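Local coordinates for SnoaL-like domain-containing protein (Agrobacterium tumefaciens str. C58, PDB 3DXO), which is of uncharacterised function but adopts the NTF2-like fold of the SnoaL-like family and may be an isomerase, at residues Gln10-Ala15 against Gln30-Asn35; Thr72-Gly75 against Thr80-Ser83. All coordinates share one frame; numbering follows the deposited sequence.

Interaction 1: Gln10-Ala15 against Gln30-Asn35; sequences QTYLAA and QAWAEN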
loop_
_atom_site.group_PDB
_atom_site.type_symbol
_atom_site.label_atom_id
_atom_site.label_comp_id
_atom_site.label_asym_id
_atom_site.label_seq_id
_atom_site.Cartn_x
_atom_site.Cartn_y
_atom_site.Cartn_z
ATOM N N GLN B 10 0.222 -9.651 12.691
ATOM C CA GLN B 10 0.953 -10.213 13.840
ATOM C C GLN B 10 2.022 -11.183 13.459
ATOM O O GLN B 10 3.075 -11.133 14.035
ATOM C CB GLN B 10 0.015 -10.905 14.813
ATOM C CG GLN B 10 -0.879 -9.933 15.544
ATOM C CD GLN B 10 -1.997 -10.613 16.241
ATOM O OE1 GLN B 10 -2.384 -11.713 15.877
ATOM N NE2 GLN B 10 -2.543 -9.961 17.248
ATOM N N THR B 11 1.733 -12.078 12.518
ATOM C CA THR B 11 2.705 -13.068 12.018
ATOM C C THR B 11 3.868 -12.346 11.347
ATOM O O THR B 11 5.032 -12.722 11.515
ATOM C CB THR B 11 2.049 -14.022 10.985
ATOM O OG1 THR B 11 1.032 -14.794 11.627
ATOM C CG2 THR B 11 3.073 -14.946 10.375
ATOM N N TYR B 12 3.545 -11.305 10.586
ATOM C CA TYR B 12 4.572 -10.521 9.915
ATOM C C TYR B 12 5.508 -9.863 10.957
ATOM O O TYR B 12 6.727 -10.056 10.899
ATOM C CB TYR B 12 3.925 -9.484 8.983
ATOM C CG TYR B 12 4.890 -8.511 8.362
ATOM C CD1 TYR B 12 5.243 -7.361 9.032
ATOM C CD2 TYR B 12 5.465 -8.749 7.116
ATOM C CE1 TYR B 12 6.127 -6.473 8.494
ATOM C CE2 TYR B 12 6.360 -7.861 6.563
ATOM C CZ TYR B 12 6.678 -6.717 7.261
ATOM O OH TYR B 12 7.561 -5.781 6.751
ATOM N N LEU B 13 4.934 -9.122 11.913
ATOM C CA LEU B 13 5.735 -8.430 12.924
ATOM C C LEU B 13 6.505 -9.391 13.841
ATOM O O LEU B 13 7.602 -9.066 14.302
ATOM C CB LEU B 13 4.860 -7.477 13.754
ATOM C CG LEU B 13 4.352 -6.192 13.047
ATOM C CD1 LEU B 13 3.409 -5.361 13.963
ATOM C CD2 LEU B 13 5.505 -5.323 12.532
ATOM N N ALA B 14 5.939 -10.570 14.094
ATOM C CA ALA B 14 6.586 -11.597 14.930
ATOM C C ALA B 14 7.954 -11.978 14.348
ATOM O O ALA B 14 8.932 -12.172 15.096
ATOM C CB ALA B 14 5.725 -12.810 15.040
ATOM N N ALA B 15 8.014 -12.071 13.020
ATOM C CA ALA B 15 9.243 -12.386 12.340
ATOM C C ALA B 15 10.220 -11.244 12.540
ATOM O O ALA B 15 11.365 -11.505 12.799
ATOM C CB ALA B 15 9.004 -12.651 10.856
ATOM N N GLN B 30 7.749 -20.570 7.317
ATOM C CA GLN B 30 6.328 -20.898 7.446
ATOM C C GLN B 30 5.413 -19.859 6.786
ATOM O O GLN B 30 4.564 -20.197 5.949
ATOM C CB GLN B 30 5.936 -21.065 8.920
ATOM C CG GLN B 30 6.703 -22.144 9.713
ATOM C CD GLN B 30 6.419 -23.580 9.269
ATOM O OE1 GLN B 30 7.331 -24.410 9.248
ATOM N NE2 GLN B 30 5.163 -23.882 8.924
ATOM N N ALA B 31 5.604 -18.593 7.136
ATOM C CA ALA B 31 4.732 -17.509 6.656
ATOM C C ALA B 31 4.984 -17.043 5.219
ATOM O O ALA B 31 4.046 -16.702 4.494
ATOM C CB ALA B 31 4.821 -16.299 7.605
ATOM N N TRP B 32 6.241 -16.987 4.803
ATOM C CA TRP B 32 6.562 -16.480 3.454
ATOM C C TRP B 32 6.593 -17.522 2.343
ATOM O O TRP B 32 6.947 -18.661 2.587
ATOM C CB TRP B 32 7.920 -15.784 3.473
ATOM C CG TRP B 32 7.923 -14.326 3.781
ATOM C CD1 TRP B 32 8.168 -13.320 2.898
ATOM C CD2 TRP B 32 7.713 -13.705 5.044
ATOM N NE1 TRP B 32 8.132 -12.100 3.534
ATOM C CE2 TRP B 32 7.852 -12.308 4.854
ATOM C CE3 TRP B 32 7.423 -14.183 6.320
ATOM C CZ2 TRP B 32 7.697 -11.400 5.874
ATOM C CZ3 TRP B 32 7.288 -13.263 7.346
ATOM C CH2 TRP B 32 7.421 -11.890 7.112
ATOM N N ALA B 33 6.251 -17.102 1.124
ATOM C CA ALA B 33 6.301 -17.965 -0.058
ATOM C C ALA B 33 7.730 -18.083 -0.615
ATOM O O ALA B 33 8.598 -17.262 -0.306
ATOM C CB ALA B 33 5.382 -17.448 -1.127
ATOM N N GLU B 34 7.972 -19.119 -1.416
ATOM C CA GLU B 34 9.273 -19.303 -2.057
ATOM C C GLU B 34 9.490 -18.177 -3.071
ATOM O O GLU B 34 10.558 -17.576 -3.102
ATOM C CB GLU B 34 9.425 -20.706 -2.669
ATOM C CG GLU B 34 9.421 -21.788 -1.582
ATOM C CD GLU B 34 9.818 -23.197 -2.039
ATOM O OE1 GLU B 34 9.811 -23.514 -3.251
ATOM O OE2 GLU B 34 10.143 -24.008 -1.142
ATOM N N ASN B 35 8.478 -17.886 -3.883
ATOM C CA ASN B 35 8.526 -16.753 -4.793
ATOM C C ASN B 35 7.939 -15.607 -4.022
ATOM O O ASN B 35 6.721 -15.427 -4.067
ATOM C CB ASN B 35 7.660 -16.974 -6.018
ATOM C CG ASN B 35 8.184 -18.060 -6.910
ATOM O OD1 ASN B 35 8.969 -18.905 -6.491
ATOM N ND2 ASN B 35 7.731 -18.062 -8.163
#
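T11 and A31 mark the nearest approach of the two backbones, with CA atoms 7.3 Å apart, where helix 3-17 passes the end of helix 21-31. W32 is the first residue to leave helical backbone angles; the chain then runs on away from helix 3-17, while the indole swings its six-membered ring toward it. From helix 3-17, T11, Y12 and A15 form the interface. T11 meets A31 methyl to methyl, CG2 to CB at 3.5 Å; with OG1 beside the backbone N (chi1 -65°) and bonded to the carbonyl of T7, CG2 falls anti to that N and faces A31. Next to this pair the six-membered ring of W32 does most of the work. Its CZ2 and CH2 approach the CD2 side of Y12, CZ2 to CD2 being 3.7 Å. The ring planes stand at 31° with centroids 5.7 Å apart, an oblique meeting of the two rings. A15 CB adds a methyl 4.0 Å from W32 CZ3. In this NTF2-like fold the contact joins the N-terminal helix to the exit of the second, and Y12 also meets F82 of the sheet. It is wholly apolar between the segments, with the cohesion coming from buried packing.

Interaction 2: Thr72-Gly75 against Thr80-Ser83; sequences TPDG and TRFS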
loop_
_atom_site.group_PDB
_atom_site.type_symbol
_atom_site.label_atom_id
_atom_site.label_comp_id
_atom_site.label_asym_id
_atom_site.label_seq_id
_atom_site.Cartn_x
_atom_site.Cartn_y
_atom_site.Cartn_z
ATOM N N THR B 72 -5.688 -0.565 13.708
ATOM C CA THR B 72 -6.278 -1.851 13.341
ATOM C C THR B 72 -5.977 -2.230 11.910
ATOM O O THR B 72 -6.332 -1.504 11.009
ATOM C CB THR B 72 -7.804 -1.812 13.456
ATOM O OG1 THR B 72 -8.148 -1.624 14.819
ATOM C CG2 THR B 72 -8.434 -3.114 12.969
ATOM N N PRO B 73 -5.305 -3.360 11.701
ATOM C CA PRO B 73 -5.109 -3.826 10.342
ATOM C C PRO B 73 -6.437 -3.968 9.581
ATOM O O PRO B 73 -7.501 -4.184 10.183
ATOM C CB PRO B 73 -4.459 -5.204 10.531
ATOM C CG PRO B 73 -3.747 -5.112 11.866
ATOM C CD PRO B 73 -4.650 -4.235 12.693
ATOM N N ASP B 74 -6.380 -3.813 8.261
ATOM C CA ASP B 74 -7.562 -3.980 7.447
ATOM C C ASP B 74 -7.152 -4.600 6.123
ATOM O O ASP B 74 -6.002 -4.999 5.927
ATOM C CB ASP B 74 -8.268 -2.623 7.233
ATOM C CG ASP B 74 -7.442 -1.642 6.406
ATOM O OD1 ASP B 74 -6.208 -1.675 6.482
ATOM O OD2 ASP B 74 -8.026 -0.826 5.687
ATOM N N GLY B 75 -8.095 -4.677 5.197
ATOM C CA GLY B 75 -7.776 -5.197 3.894
ATOM C C GLY B 75 -8.953 -5.728 3.131
ATOM O O GLY B 75 -10.111 -5.472 3.464
ATOM N N THR B 80 -3.601 -7.266 2.858
ATOM C CA THR B 80 -3.662 -6.780 4.222
ATOM C C THR B 80 -2.835 -5.487 4.321
ATOM O O THR B 80 -1.798 -5.355 3.696
ATOM C CB THR B 80 -3.124 -7.830 5.202
ATOM O OG1 THR B 80 -3.959 -8.999 5.132
ATOM C CG2 THR B 80 -3.098 -7.281 6.629
ATOM N N ARG B 81 -3.344 -4.521 5.070
ATOM C CA ARG B 81 -2.644 -3.271 5.340
ATOM C C ARG B 81 -2.607 -3.008 6.833
ATOM O O ARG B 81 -3.617 -3.158 7.528
ATOM C CB ARG B 81 -3.338 -2.072 4.711
ATOM C CG ARG B 81 -2.750 -0.757 5.244
ATOM C CD ARG B 81 -3.401 0.493 4.717
ATOM N NE ARG B 81 -4.790 0.629 5.113
ATOM C CZ ARG B 81 -5.455 1.768 5.051
ATOM N NH1 ARG B 81 -4.855 2.872 4.656
ATOM N NH2 ARG B 81 -6.727 1.812 5.397
ATOM N N PHE B 82 -1.448 -2.574 7.306
ATOM C CA PHE B 82 -1.266 -2.266 8.708
ATOM C C PHE B 82 -0.108 -1.323 8.897
ATOM O O PHE B 82 0.742 -1.155 8.002
ATOM C CB PHE B 82 -1.018 -3.547 9.516
ATOM C CG PHE B 82 0.205 -4.299 9.098
ATOM C CD1 PHE B 82 1.434 -4.024 9.669
ATOM C CD2 PHE B 82 0.127 -5.286 8.126
ATOM C CE1 PHE B 82 2.595 -4.731 9.259
ATOM C CE2 PHE B 82 1.262 -5.978 7.714
ATOM C CZ PHE B 82 2.492 -5.706 8.278
ATOM N N SER B 83 -0.084 -0.705 10.074
ATOM C CA SER B 83 0.987 0.216 10.446
ATOM C C SER B 83 1.615 -0.185 11.766
ATOM O O SER B 83 0.996 -0.877 12.570
ATOM C CB SER B 83 0.501 1.655 10.480
ATOM O OG SER B 83 0.211 2.069 9.156
#
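D74 and R81 are bonded twice over, through their backbones and through their side chains, as an antiparallel hydrogen-bonded pair in the hairpin of strands 66-76 and 79-87. The short strand axes run at 156° and approach to 4.6 Å. D74 N donates to R81 O at 2.9 Å. The return bond, R81 N to D74 O, is 2.8 Å long. D74 O and R81 O also receive CA-H...O contacts, from T80 and P73 respectively. On the face that carries both side chains, R81 grips the carboxylate of D74 side-on. NE bonds to the syn lone pair of D74 OD1 at 3.0 Å, and NH2 meets D74 OD2 at 3.0 Å, on the syn side but out of the carboxylate plane. Both oxygens lie near the guanidinium plane, yet the two flat groups are turned 33° apart. A bend at chi3 (64°) of R81 brings NE and NH2 round to the acid. NH2 has a second acid, forming a salt bridge with D117 of the second subunit, whose L116 packs on both D74 and R81. The other face is less polar: P73 CG rests 3.9 Å from F82 CB, and T80 OG1 is hydrogen-bonded to H5 of helix 3-17. At the neighbouring non-hydrogen-bonded pair, G75 and T80 bring their CA atoms to 4.4 Å. With one arginine placed between acids of two chains, the cross-strand salt bridge probably offsets part of the negative charge at the subunit boundary, and R81 links this edge of the sheet to the second subunit.

How the interactions relate
Interaction 1 closes earlier in the chain than interaction 2 opens, and their centres lie 15 Å apart, yet they touch: Y12 CD1 comes 3.3 Å from F82 CZ, joining the first helix to the sheet. Interaction 1 is the more buried, its centre about 7 Å from that of the chain, and joins helix 3-17 to the end of helix 21-31 and the residue that follows it through carbon contacts. Interaction 2, about 12 Å from the chain centre and partly buried, joins two neighbouring strands through backbone bonds and paired charges. Helix 3-17 connects both, since L6 and A9 pack on P73. The hairpin's charged face instead meets the second subunit, which makes no contact with either segment of interaction 1.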